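PDB 1VKW: putative nitroreductase from Thermotoga maritima, which probably acts as an oxidoreductase, as a member of the FMN-dependent nitroreductase superfamily. Local coordinates for residues 18-22 with 88-92; 44-48 with 82-87; 74-78 with 180-184; 124-128 with 153-157; 144-148 with 193-198. All coordinates share one frame; numbering follows the deposited sequence.

Contact 1 (18-22 with 88-92); sequences AIENR and VLFLT. With SO4 (sulfate ion), chain C.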
# COMPACT_ATOMS: atom_id res chain seq x y z
N ALA A 18 9.78 0.20 -4.61
CA ALA A 18 8.80 -0.72 -4.00
C ALA A 18 7.43 -0.62 -4.68
O ALA A 18 6.81 -1.64 -5.00
CB ALA A 18 8.66 -0.45 -2.52
N ILE A 19 6.94 0.60 -4.89
CA ILE A 19 5.66 0.80 -5.57
C ILE A 19 5.73 0.24 -6.99
O ILE A 19 4.82 -0.46 -7.44
CB ILE A 19 5.25 2.29 -5.58
CG1 ILE A 19 4.89 2.75 -4.16
CG2 ILE A 19 4.04 2.52 -6.53
CD1 ILE A 19 4.78 4.29 -3.98
N GLU A 20 6.81 0.55 -7.70
CA GLU A 20 6.96 0.11 -9.09
C GLU A 20 7.15 -1.41 -9.19
O GLU A 20 6.75 -2.01 -10.19
CB GLU A 20 8.12 0.84 -9.78
CG GLU A 20 7.98 0.87 -11.29
CD GLU A 20 9.26 1.21 -12.03
OE1 GLU A 20 10.19 1.79 -11.41
OE2 GLU A 20 9.33 0.91 -13.24
N ASN A 21 7.76 -2.03 -8.18
CA ASN A 21 7.96 -3.50 -8.19
C ASN A 21 6.85 -4.30 -7.52
O ASN A 21 6.92 -5.53 -7.48
CB ASN A 21 9.30 -3.85 -7.55
CG ASN A 21 10.48 -3.49 -8.42
OD1 ASN A 21 10.45 -3.69 -9.63
ND2 ASN A 21 11.53 -2.97 -7.80
N ARG A 22 5.84 -3.63 -6.99
CA ARG A 22 4.72 -4.33 -6.37
C ARG A 22 3.73 -4.79 -7.44
O ARG A 22 3.16 -3.96 -8.14
CB ARG A 22 3.98 -3.44 -5.37
CG ARG A 22 2.86 -4.20 -4.61
CD ARG A 22 1.58 -3.44 -4.41
NE ARG A 22 1.06 -2.83 -5.63
CZ ARG A 22 0.34 -3.45 -6.57
NH1 ARG A 22 0.06 -4.74 -6.48
NH2 ARG A 22 -0.09 -2.77 -7.63
N VAL A 88 2.32 -4.24 2.69
CA VAL A 88 2.55 -4.76 1.32
C VAL A 88 3.83 -4.21 0.74
O VAL A 88 4.67 -4.96 0.22
CB VAL A 88 1.37 -4.41 0.37
CG1 VAL A 88 1.75 -4.62 -1.10
CG2 VAL A 88 0.16 -5.25 0.71
N LEU A 89 4.00 -2.90 0.84
CA LEU A 89 5.17 -2.24 0.28
C LEU A 89 6.45 -2.63 1.02
O LEU A 89 7.52 -2.71 0.41
CB LEU A 89 4.97 -0.72 0.30
CG LEU A 89 3.93 -0.22 -0.70
CD1 LEU A 89 3.73 1.29 -0.55
CD2 LEU A 89 4.34 -0.59 -2.14
N PHE A 90 6.34 -2.86 2.32
CA PHE A 90 7.46 -3.38 3.08
C PHE A 90 7.84 -4.79 2.60
O PHE A 90 9.02 -5.10 2.38
CB PHE A 90 7.13 -3.37 4.57
CG PHE A 90 8.16 -4.06 5.40
CD1 PHE A 90 9.47 -3.60 5.42
CD2 PHE A 90 7.83 -5.18 6.17
CE1 PHE A 90 10.43 -4.24 6.19
CE2 PHE A 90 8.78 -5.81 6.93
CZ PHE A 90 10.09 -5.34 6.94
N LEU A 91 6.84 -5.63 2.42
CA LEU A 91 7.06 -7.00 1.97
C LEU A 91 7.65 -7.03 0.56
O LEU A 91 8.53 -7.85 0.27
CB LEU A 91 5.76 -7.81 2.02
CG LEU A 91 5.23 -8.19 3.41
CD1 LEU A 91 3.84 -8.81 3.30
CD2 LEU A 91 6.18 -9.13 4.11
N THR A 92 7.17 -6.13 -0.31
CA THR A 92 7.71 -5.96 -1.65
C THR A 92 9.21 -5.68 -1.60
O THR A 92 10.00 -6.32 -2.31
CB THR A 92 7.01 -4.79 -2.39
OG1 THR A 92 5.60 -5.04 -2.50
CG2 THR A 92 7.48 -4.70 -3.83
S SO4 C . -1.74 -5.23 -10.01
O1 SO4 C . -3.00 -5.53 -10.67
O2 SO4 C . -1.15 -4.06 -10.62
O3 SO4 C . -2.01 -5.03 -8.60
O4 SO4 C . -0.81 -6.35 -10.18

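Contact 2 (44-48 with 82-87); sequences LLVKF and FQGEQI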
# COMPACT_ATOMS: atom_id res chain seq x y z
N LEU A 44 8.22 -3.18 11.80
CA LEU A 44 7.91 -2.14 10.82
C LEU A 44 7.17 -1.00 11.51
O LEU A 44 6.17 -1.23 12.18
CB LEU A 44 7.06 -2.71 9.67
CG LEU A 44 6.56 -1.74 8.59
CD1 LEU A 44 7.72 -1.07 7.86
CD2 LEU A 44 5.63 -2.44 7.60
N LEU A 45 7.67 0.22 11.35
CA LEU A 45 6.96 1.40 11.84
C LEU A 45 5.84 1.70 10.85
O LEU A 45 6.10 1.89 9.65
CB LEU A 45 7.88 2.61 11.99
CG LEU A 45 7.32 3.76 12.83
CD1 LEU A 45 7.45 3.43 14.31
CD2 LEU A 45 8.03 5.07 12.52
N VAL A 46 4.61 1.74 11.35
CA VAL A 46 3.44 1.99 10.50
C VAL A 46 2.80 3.33 10.88
O VAL A 46 2.65 3.63 12.06
CB VAL A 46 2.40 0.82 10.58
CG1 VAL A 46 1.69 0.77 11.94
CG2 VAL A 46 1.38 0.93 9.45
N LYS A 47 2.47 4.13 9.87
CA LYS A 47 1.70 5.35 10.08
C LYS A 47 0.22 4.98 10.14
O LYS A 47 -0.23 4.10 9.40
CB LYS A 47 1.94 6.34 8.94
CG LYS A 47 1.20 7.65 9.10
CD LYS A 47 1.89 8.56 10.09
CE LYS A 47 1.20 9.91 10.16
NZ LYS A 47 1.98 10.88 10.98
N PHE A 48 -0.53 5.63 11.01
CA PHE A 48 -1.97 5.42 11.07
C PHE A 48 -2.69 6.76 11.20
O PHE A 48 -2.11 7.76 11.63
CB PHE A 48 -2.35 4.44 12.19
CG PHE A 48 -1.89 4.86 13.57
CD1 PHE A 48 -2.65 5.72 14.34
CD2 PHE A 48 -0.72 4.34 14.11
CE1 PHE A 48 -2.25 6.08 15.63
CE2 PHE A 48 -0.31 4.69 15.38
CZ PHE A 48 -1.07 5.56 16.15
N PHE A 82 -4.92 1.69 4.41
CA PHE A 82 -3.76 2.56 4.64
C PHE A 82 -2.60 1.81 5.31
O PHE A 82 -1.46 1.84 4.84
CB PHE A 82 -4.20 3.76 5.49
CG PHE A 82 -3.14 4.82 5.65
CD1 PHE A 82 -2.77 5.62 4.57
CD2 PHE A 82 -2.52 5.03 6.88
CE1 PHE A 82 -1.79 6.61 4.71
CE2 PHE A 82 -1.54 6.01 7.03
CZ PHE A 82 -1.17 6.80 5.94
N GLN A 83 -2.90 1.10 6.40
CA GLN A 83 -1.88 0.34 7.11
C GLN A 83 -1.47 -0.91 6.34
O GLN A 83 -0.30 -1.25 6.30
CB GLN A 83 -2.36 -0.03 8.51
CG GLN A 83 -2.43 1.17 9.44
CD GLN A 83 -3.07 0.85 10.78
OE1 GLN A 83 -2.85 -0.22 11.34
NE2 GLN A 83 -3.85 1.79 11.29
N GLY A 84 -2.46 -1.57 5.73
CA GLY A 84 -2.24 -2.78 4.96
C GLY A 84 -1.31 -2.59 3.77
O GLY A 84 -0.44 -3.43 3.52
N GLU A 85 -1.47 -1.49 3.05
CA GLU A 85 -0.59 -1.23 1.92
C GLU A 85 0.83 -0.86 2.37
O GLU A 85 1.79 -1.17 1.67
CB GLU A 85 -1.19 -0.20 0.96
CG GLU A 85 -0.42 0.01 -0.34
CD GLU A 85 -0.39 -1.19 -1.29
OE1 GLU A 85 -0.98 -2.24 -0.98
OE2 GLU A 85 0.22 -1.06 -2.38
N GLN A 86 0.98 -0.24 3.55
CA GLN A 86 2.31 -0.02 4.11
C GLN A 86 3.04 -1.35 4.31
O GLN A 86 4.24 -1.46 4.00
CB GLN A 86 2.22 0.75 5.44
CG GLN A 86 1.96 2.25 5.23
CD GLN A 86 1.76 2.98 6.53
OE1 GLN A 86 2.72 3.26 7.24
NE2 GLN A 86 0.50 3.28 6.86
N ILE A 87 2.32 -2.34 4.80
CA ILE A 87 2.87 -3.69 5.00
C ILE A 87 3.22 -4.36 3.66
O ILE A 87 4.30 -4.96 3.52
CB ILE A 87 1.90 -4.56 5.82
CG1 ILE A 87 1.69 -3.94 7.22
CG2 ILE A 87 2.42 -5.99 5.94
CD1 ILE A 87 0.48 -4.48 7.97
O HOH W 1 5.32 2.16 6.92

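Contact 3 (74-78 with 180-184); sequences FDELV and PVDLG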
# COMPACT_ATOMS: atom_id res chain seq x y z
N PHE A 74 -16.74 3.23 7.16
CA PHE A 74 -15.85 3.87 6.19
C PHE A 74 -14.43 4.14 6.73
O PHE A 74 -13.43 3.67 6.15
CB PHE A 74 -16.48 5.17 5.67
CG PHE A 74 -15.83 5.70 4.42
CD1 PHE A 74 -14.77 6.59 4.50
CD2 PHE A 74 -16.27 5.29 3.16
CE1 PHE A 74 -14.17 7.09 3.34
CE2 PHE A 74 -15.67 5.78 2.00
CZ PHE A 74 -14.61 6.67 2.10
N ASP A 75 -14.33 4.87 7.84
CA ASP A 75 -13.01 5.31 8.35
C ASP A 75 -12.11 4.13 8.76
O ASP A 75 -10.90 4.16 8.54
CB ASP A 75 -13.19 6.28 9.54
CG ASP A 75 -13.93 7.56 9.17
OD1 ASP A 75 -13.90 7.93 7.97
OD2 ASP A 75 -14.57 8.25 9.99
N GLU A 76 -12.71 3.10 9.35
CA GLU A 76 -11.93 1.94 9.80
C GLU A 76 -11.40 1.14 8.62
O GLU A 76 -10.32 0.55 8.70
CB GLU A 76 -12.74 1.03 10.72
CG GLU A 76 -13.05 1.63 12.09
CD GLU A 76 -14.43 2.22 12.19
OE1 GLU A 76 -14.69 3.28 11.58
OE2 GLU A 76 -15.28 1.64 12.90
N LEU A 77 -12.16 1.11 7.53
CA LEU A 77 -11.72 0.40 6.33
C LEU A 77 -10.63 1.17 5.57
O LEU A 77 -9.73 0.55 5.01
CB LEU A 77 -12.91 0.08 5.42
CG LEU A 77 -13.80 -1.06 5.91
CD1 LEU A 77 -15.09 -1.08 5.11
CD2 LEU A 77 -13.10 -2.40 5.83
N VAL A 78 -10.71 2.50 5.55
CA VAL A 78 -9.60 3.33 5.02
C VAL A 78 -8.33 3.02 5.81
O VAL A 78 -7.25 2.85 5.23
CB VAL A 78 -9.95 4.85 5.06
CG1 VAL A 78 -8.75 5.71 4.73
CG2 VAL A 78 -11.05 5.17 4.09
N PRO A 180 -13.59 2.43 0.64
CA PRO A 180 -12.71 2.92 1.67
C PRO A 180 -11.37 2.18 1.74
O PRO A 180 -10.35 2.82 1.91
CB PRO A 180 -13.55 2.78 2.96
CG PRO A 180 -14.63 1.82 2.64
CD PRO A 180 -14.87 1.91 1.18
N VAL A 181 -11.37 0.87 1.53
CA VAL A 181 -10.10 0.12 1.59
C VAL A 181 -9.17 0.58 0.47
O VAL A 181 -8.02 0.91 0.73
CB VAL A 181 -10.32 -1.41 1.54
CG1 VAL A 181 -8.98 -2.15 1.67
CG2 VAL A 181 -11.25 -1.85 2.65
N ASP A 182 -9.69 0.64 -0.75
CA ASP A 182 -8.95 1.13 -1.91
C ASP A 182 -8.47 2.57 -1.71
O ASP A 182 -7.35 2.91 -2.07
CB ASP A 182 -9.80 1.00 -3.19
CG ASP A 182 -10.22 -0.45 -3.48
OD1 ASP A 182 -9.42 -1.38 -3.29
OD2 ASP A 182 -11.35 -0.76 -3.93
N LEU A 183 -9.34 3.42 -1.14
CA LEU A 183 -8.97 4.78 -0.77
C LEU A 183 -7.73 4.79 0.13
O LEU A 183 -6.77 5.51 -0.15
CB LEU A 183 -10.12 5.49 -0.03
CG LEU A 183 -10.14 7.03 -0.15
CD1 LEU A 183 -11.40 7.58 0.49
CD2 LEU A 183 -8.92 7.68 0.45
N GLY A 184 -7.76 3.97 1.18
CA GLY A 184 -6.66 3.87 2.12
C GLY A 184 -5.38 3.39 1.45
O GLY A 184 -4.31 3.90 1.75

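Contact 4 (124-128 with 153-157); sequences TRKRR and ILAPS. With SO4 (sulfate ion), chain C.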
# COMPACT_ATOMS: atom_id res chain seq x y z
N THR A 124 2.42 -7.65 -15.96
CA THR A 124 1.76 -6.64 -16.78
C THR A 124 1.07 -5.68 -15.82
O THR A 124 0.69 -6.07 -14.72
CB THR A 124 0.71 -7.30 -17.68
OG1 THR A 124 -0.20 -8.08 -16.89
CG2 THR A 124 1.36 -8.32 -18.61
N ARG A 125 0.94 -4.43 -16.23
CA ARG A 125 0.26 -3.44 -15.42
C ARG A 125 -0.71 -2.69 -16.29
O ARG A 125 -0.30 -1.98 -17.21
CB ARG A 125 1.25 -2.46 -14.81
CG ARG A 125 0.90 -2.02 -13.40
CD ARG A 125 2.15 -1.82 -12.59
NE ARG A 125 1.97 -1.88 -11.16
CZ ARG A 125 2.97 -1.76 -10.30
NH1 ARG A 125 4.20 -1.59 -10.73
NH2 ARG A 125 2.74 -1.80 -9.00
N LYS A 126 -1.99 -2.87 -16.02
CA LYS A 126 -3.02 -2.15 -16.75
C LYS A 126 -3.58 -1.10 -15.84
O LYS A 126 -4.07 -1.39 -14.75
CB LYS A 126 -4.10 -3.11 -17.23
CG LYS A 126 -3.62 -4.06 -18.31
CD LYS A 126 -4.77 -4.89 -18.88
CE LYS A 126 -4.52 -5.33 -20.30
NZ LYS A 126 -5.82 -5.62 -20.99
N ARG A 127 -3.50 0.15 -16.29
CA ARG A 127 -4.11 1.25 -15.58
C ARG A 127 -4.70 2.18 -16.60
O ARG A 127 -4.17 2.33 -17.73
CB ARG A 127 -3.10 2.01 -14.71
CG ARG A 127 -2.58 1.26 -13.51
CD ARG A 127 -3.60 0.94 -12.44
NE ARG A 127 -2.98 0.33 -11.26
CZ ARG A 127 -2.62 -0.95 -11.17
NH1 ARG A 127 -2.81 -1.81 -12.17
NH2 ARG A 127 -2.05 -1.39 -10.06
N ARG A 128 -5.79 2.82 -16.20
CA ARG A 128 -6.40 3.86 -17.02
C ARG A 128 -5.45 5.06 -17.04
O ARG A 128 -4.58 5.19 -16.16
CB ARG A 128 -7.77 4.22 -16.45
CG ARG A 128 -8.72 3.03 -16.47
CD ARG A 128 -10.19 3.39 -16.29
NE ARG A 128 -10.45 3.95 -14.98
CZ ARG A 128 -10.83 3.25 -13.92
NH1 ARG A 128 -11.00 1.93 -13.97
NH2 ARG A 128 -11.04 3.89 -12.77
N ILE A 153 -1.44 6.02 -8.61
CA ILE A 153 -2.18 5.23 -9.63
C ILE A 153 -1.70 3.79 -9.74
O ILE A 153 -2.45 2.92 -10.15
CB ILE A 153 -2.09 5.91 -11.05
CG1 ILE A 153 -2.74 7.30 -11.06
CG2 ILE A 153 -2.71 5.02 -12.15
CD1 ILE A 153 -3.93 7.42 -10.19
N LEU A 154 -0.44 3.54 -9.40
CA LEU A 154 0.08 2.18 -9.41
C LEU A 154 -0.41 1.34 -8.22
O LEU A 154 -0.09 0.16 -8.13
CB LEU A 154 1.61 2.17 -9.48
CG LEU A 154 2.17 2.84 -10.75
CD1 LEU A 154 3.67 3.01 -10.68
CD2 LEU A 154 1.77 2.09 -12.02
N ALA A 155 -1.19 1.94 -7.32
CA ALA A 155 -1.75 1.21 -6.18
C ALA A 155 -2.64 0.09 -6.68
O ALA A 155 -3.23 0.21 -7.76
CB ALA A 155 -2.56 2.15 -5.28
N PRO A 156 -2.75 -1.00 -5.92
CA PRO A 156 -3.69 -2.04 -6.24
C PRO A 156 -5.08 -1.60 -5.81
O PRO A 156 -5.23 -0.68 -4.99
CB PRO A 156 -3.21 -3.23 -5.41
CG PRO A 156 -2.61 -2.59 -4.19
CD PRO A 156 -1.99 -1.31 -4.69
N SER A 157 -6.09 -2.23 -6.39
CA SER A 157 -7.47 -2.01 -6.00
C SER A 157 -8.25 -3.28 -6.26
O SER A 157 -7.92 -4.03 -7.19
CB SER A 157 -8.07 -0.83 -6.77
OG SER A 157 -7.99 -1.01 -8.18
S SO4 C . -1.74 -5.23 -10.01
O1 SO4 C . -3.00 -5.53 -10.67
O2 SO4 C . -1.15 -4.06 -10.62
O3 SO4 C . -2.01 -5.03 -8.60
O4 SO4 C . -0.81 -6.35 -10.18

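Contact 5 (144-148 with 193-198); sequences EIVKI and TAREIF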
# COMPACT_ATOMS: atom_id res chain seq x y z
N GLU A 144 6.81 17.56 -8.63
CA GLU A 144 6.72 16.67 -7.47
C GLU A 144 5.35 16.00 -7.46
O GLU A 144 5.23 14.83 -7.11
CB GLU A 144 6.93 17.41 -6.14
CG GLU A 144 8.29 18.04 -5.94
CD GLU A 144 8.42 19.42 -6.55
OE1 GLU A 144 7.52 19.84 -7.32
OE2 GLU A 144 9.43 20.09 -6.26
N ILE A 145 4.32 16.73 -7.87
CA ILE A 145 2.96 16.22 -7.74
C ILE A 145 2.66 15.20 -8.84
O ILE A 145 2.00 14.19 -8.59
CB ILE A 145 1.93 17.36 -7.74
CG1 ILE A 145 2.36 18.49 -6.78
CG2 ILE A 145 0.56 16.84 -7.37
CD1 ILE A 145 2.69 18.02 -5.35
N VAL A 146 3.16 15.46 -10.05
CA VAL A 146 3.07 14.49 -11.13
C VAL A 146 3.61 13.14 -10.61
O VAL A 146 2.94 12.11 -10.73
CB VAL A 146 3.83 14.93 -12.39
CG1 VAL A 146 3.77 13.86 -13.45
CG2 VAL A 146 3.25 16.25 -12.93
N LYS A 147 4.77 13.17 -9.98
CA LYS A 147 5.38 11.94 -9.47
C LYS A 147 4.50 11.24 -8.42
O LYS A 147 4.29 10.02 -8.50
CB LYS A 147 6.76 12.22 -8.87
CG LYS A 147 7.56 10.96 -8.55
CD LYS A 147 9.00 11.31 -8.20
CE LYS A 147 9.94 10.11 -8.39
NZ LYS A 147 11.35 10.48 -8.11
N ILE A 148 3.98 12.00 -7.46
CA ILE A 148 3.11 11.41 -6.42
C ILE A 148 1.86 10.79 -7.04
O ILE A 148 1.46 9.70 -6.66
CB ILE A 148 2.72 12.44 -5.35
CG1 ILE A 148 3.95 12.85 -4.52
CG2 ILE A 148 1.67 11.87 -4.43
CD1 ILE A 148 3.77 14.15 -3.80
N THR A 193 5.19 8.58 -0.70
CA THR A 193 6.00 9.27 -1.71
C THR A 193 6.18 10.74 -1.38
O THR A 193 7.28 11.30 -1.54
CB THR A 193 5.40 9.10 -3.11
OG1 THR A 193 4.04 9.53 -3.12
CG2 THR A 193 5.34 7.62 -3.51
N ALA A 194 5.12 11.38 -0.87
CA ALA A 194 5.22 12.77 -0.43
C ALA A 194 6.22 12.95 0.72
O ALA A 194 6.95 13.94 0.77
CB ALA A 194 3.84 13.30 -0.03
N ARG A 195 6.24 11.98 1.63
CA ARG A 195 7.16 11.97 2.75
C ARG A 195 8.61 11.94 2.26
O ARG A 195 9.45 12.69 2.75
CB ARG A 195 6.87 10.77 3.66
CG ARG A 195 7.66 10.74 4.96
CD ARG A 195 7.27 9.58 5.88
NE ARG A 195 7.81 8.32 5.40
CZ ARG A 195 7.58 7.13 5.96
NH1 ARG A 195 6.81 7.03 7.04
NH2 ARG A 195 8.13 6.04 5.43
N GLU A 196 8.86 11.06 1.29
CA GLU A 196 10.16 10.96 0.63
C GLU A 196 10.54 12.24 -0.13
O GLU A 196 11.67 12.73 0.01
CB GLU A 196 10.17 9.76 -0.32
CG GLU A 196 11.46 9.58 -1.12
CD GLU A 196 12.67 9.32 -0.26
OE1 GLU A 196 12.52 8.70 0.82
OE2 GLU A 196 13.79 9.72 -0.66
N ILE A 197 9.62 12.76 -0.93
CA ILE A 197 9.90 13.92 -1.77
C ILE A 197 10.18 15.17 -0.95
O ILE A 197 11.18 15.85 -1.18
CB ILE A 197 8.75 14.17 -2.77
CG1 ILE A 197 8.78 13.10 -3.85
CG2 ILE A 197 8.87 15.56 -3.42
CD1 ILE A 197 7.58 13.07 -4.74
N PHE A 198 9.32 15.47 0.01
CA PHE A 198 9.39 16.73 0.74
C PHE A 198 10.25 16.63 1.97
O PHE A 198 10.60 17.65 2.56
CB PHE A 198 7.98 17.25 1.07
CG PHE A 198 7.22 17.70 -0.15
CD1 PHE A 198 7.56 18.90 -0.78
CD2 PHE A 198 6.22 16.91 -0.70
CE1 PHE A 198 6.89 19.30 -1.91
CE2 PHE A 198 5.55 17.32 -1.83
CZ PHE A 198 5.89 18.52 -2.44

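Contact 1 (18-22 with 88-92)
Leu89 of helix 74-93 packs against Ala18 and Ile19 of helix 15-21, and Thr92 CG2 packs against Ala18 O. Leu89 CD2 lies 3.9 Å from Ile19 CG1. The same methyl is 4.3 Å from Ala18 CB. Thr92 CG2 comes within 3.3 Å of Ala18 O and also lies beside the backbone N of Arg22. The aliphatic part of Arg22 joins this packing. Its CD touches Val88 CG1 at 3.5 Å, and its CG passes Thr92 OG1 at 3.6 Å. The chain of Arg22 bends at chi2 and chi3, which carries the guanidinium away from Val88 and toward the sulfate.

A side-chain bond stays within helix 74-93. Thr92 OG1 donates to Val88 O at 2.9 Å from above the carbonyl plane, and Thr92 N shares that acceptor. With chi1 at -60°, OG1 sits beside its own backbone N, and the methyl is left to face helix 15-21.

The ionic part belongs to Arg22. It meets the sulfate edge-on. NH1 donates to sulfate O3 at 3.0 Å, NH2 to the same oxygen at 3.1 Å, and a weak bond runs from NH2 to O2. Ser24 and Arg127 also bind this ion, which probably came from the crystallisation liquor. The chemistry is that of an anion site beside an apolar helix pair, consistent with a place for the phosphate of a flavin, as in FMN-binding relatives.

Contact 2 (44-48 with 82-87)
Gln86 reaches from helix 74-93 to Lys47 and binds both the N and the O of its backbone. Segment 44-48 is an irregular but extended run after helix 35-43, and here it is laid along the long helix of a nitroreductase-like fold.

The side chain of Gln86 is extended beyond CG. Its CB lies 4.1 Å from Val46 CG2. Further out, CD meets the same methyl at 3.6 Å, the two side chains crossing at about a right angle. At the tip, OE1 accepts from Lys47 N at 2.8 Å, in the carbonyl plane and on a lone pair. A water also donates to OE1 and to Leu45 O. NE2 gives a nearly straight bond to Lys47 O at 2.8 Å. It gives another to Phe82 O, one turn back, at 3.2 Å. Both acceptors lie in the amide plane of Gln86, and the bonds at the two ends fix its rotation. A leucine here would probably leave Lys47 N and Lys47 O without these partners and let the segment shift on the helix.

Around this amide, Lys47 CG lies in the plane of the Phe82 ring, at its edge, 3.8 Å from CE2. The Lys47 amine pairs with Glu201. Gln83 packs against Phe48 CB, and its amide is bound by Glu79 and Trp55. At the far end, Leu44 CD2 touches Ile87 CG1 at 4.2 Å.

Contact 3 (74-78 with 180-184)
Pro180 O is held from two helices. Gly184 N of its own helix donates to it at 2.9 Å. From across the contact, Val78 CA makes a CA-H...O contact with it at 3.2 Å. Two similar contacts follow. Val181 CA points its hydrogen at Leu77 O, and Gly184 CA lies 3.3 Å from Val78 O. Gly184 has no side chain, and a CB at this position would run into Val78 O.

The first turns of helix 74-93 and helix 180-198 meet here, two long helices of this nitroreductase-like fold. The axes of the two short segments come within 7.6 Å and differ in direction by 42°. Such closeness leaves backbone touching backbone.

Pro180 is wedged into the other helix. Its CB sits over one face of the Phe74 ring, 3.8 Å from the centroid and 15° off the normal, a CH-pi contact. The ring reaches this place with CG anti to the Phe74 backbone N (chi1 -164°). Its edge is met by Leu183 CD1, 3.7 Å from CZ. Leu77 lies side by side with the proline and points the same way, its CB 3.7 Å from Pro180 CG. Val78 CG2 comes to 3.6 Å from Pro180 CB. Leu77 CD2 packs on Val181 CG2. Tyr212 of strand 211-215 backs Phe74, Val78 and Leu183. Asp75 on the far side pairs with Lys206.

Contact 4 (124-128 with 153-157)
Arg127 NE donates to Ile153 O at 2.9 Å. The oxygen lies in the guanidinium plane, and NE in turn lies in the carbonyl plane. NH2 donates to Leu154 O at 3.2 Å from above that carbonyl, and a weak bond runs from NH2 to Ala155 O. The same group grips the sulfate edge-on: NH2 meets O2 at 2.9 Å and NH1 meets O2 at 3.2 Å. NH1 also donates to Lys126 O at 2.9 Å. Bonds at all three nitrogens hold the guanidinium flat and fixed.

Here a loop after strand 112-116 crosses the chain that leaves helix 143-153. Carbonyls at this helix exit would probably add to the pull on the positive charge. Arg22 joins both Leu154 O and the sulfate, so Arg127 and Arg22 converge on one anion. A leucine in place of Arg127 would probably leave the sulfate short of a charge and the Ile153 carbonyl without this donor.

Packing is lighter. Arg127 CB lies 4.0 Å from Ile153 CG2. Leu154 lies over one face of the Arg125 guanidinium, and its CD2 is 4.0 Å from Arg125 CD. Arg125 itself bonds to Glu20 O and Ile19 O.

Contact 5 (144-148 with 193-198)
The Phe198 ring receives Ile145 CD1 at its edge, 4.4 Å from CZ. Over one face of the ring, near its centre, lies CG2 of Ile197 from the same helix, 4.0 Å above the ring plane. Glu144 CB and Ile148 CD1 also touch the ring.

Ile148 is a knob in a hole formed by Thr193, Ala194, Ile197 and Phe198. With CG1 anti to the carbonyl carbon (chi1 -68°), its long branch reaches into that hole. Ile148 CG1 lies 3.6 Å from Ile197 CD1. Ile148 CD1 goes deeper and meets Ala194 CB at 3.9 Å. On the short branch, Ile148 CG2 packs 3.6 Å from Thr193 OG1, a hydroxyl bonded to His189 O in its own helix.

Helix 143-153 packs through this one knob on the last turns of helix 180-198. The axes of the two short segments cross at 151°, roughly antiparallel, 10.1 Å at closest approach. Leu173 of strand 172-176 also packs on Ile145 and Ile148.

Toward the rim, the aliphatic part of Glu144 leans on Ile197, CG to CG2 at 3.6 Å. Lys147 CD touches Ile197 CD1 at 4.1 Å, and its amine makes a cation-pi contact with Phe16 of helix 15-21.

Overall arrangement
Helix 74-93 carries contacts 3, 2 and 1 in order from its start to its end. Helix 180-198 holds contact 3 at its start and contact 5 at its end. Contacts 3 and 5 lie about 22 Å apart between centres. Contact 2 is nested inside the loop closed by contact 1, and contact 4 inside that of contact 3. Contacts 1 and 4 are about 13 Å apart between centres. They join where Arg125 bonds to the backbone of helix 15-21. The two long helices join helix 15-21, helix 143-153 and segment 44-48. Separately, contacts 1 and 4 bring Arg22 and Arg127, far apart in sequence, to one sulfate.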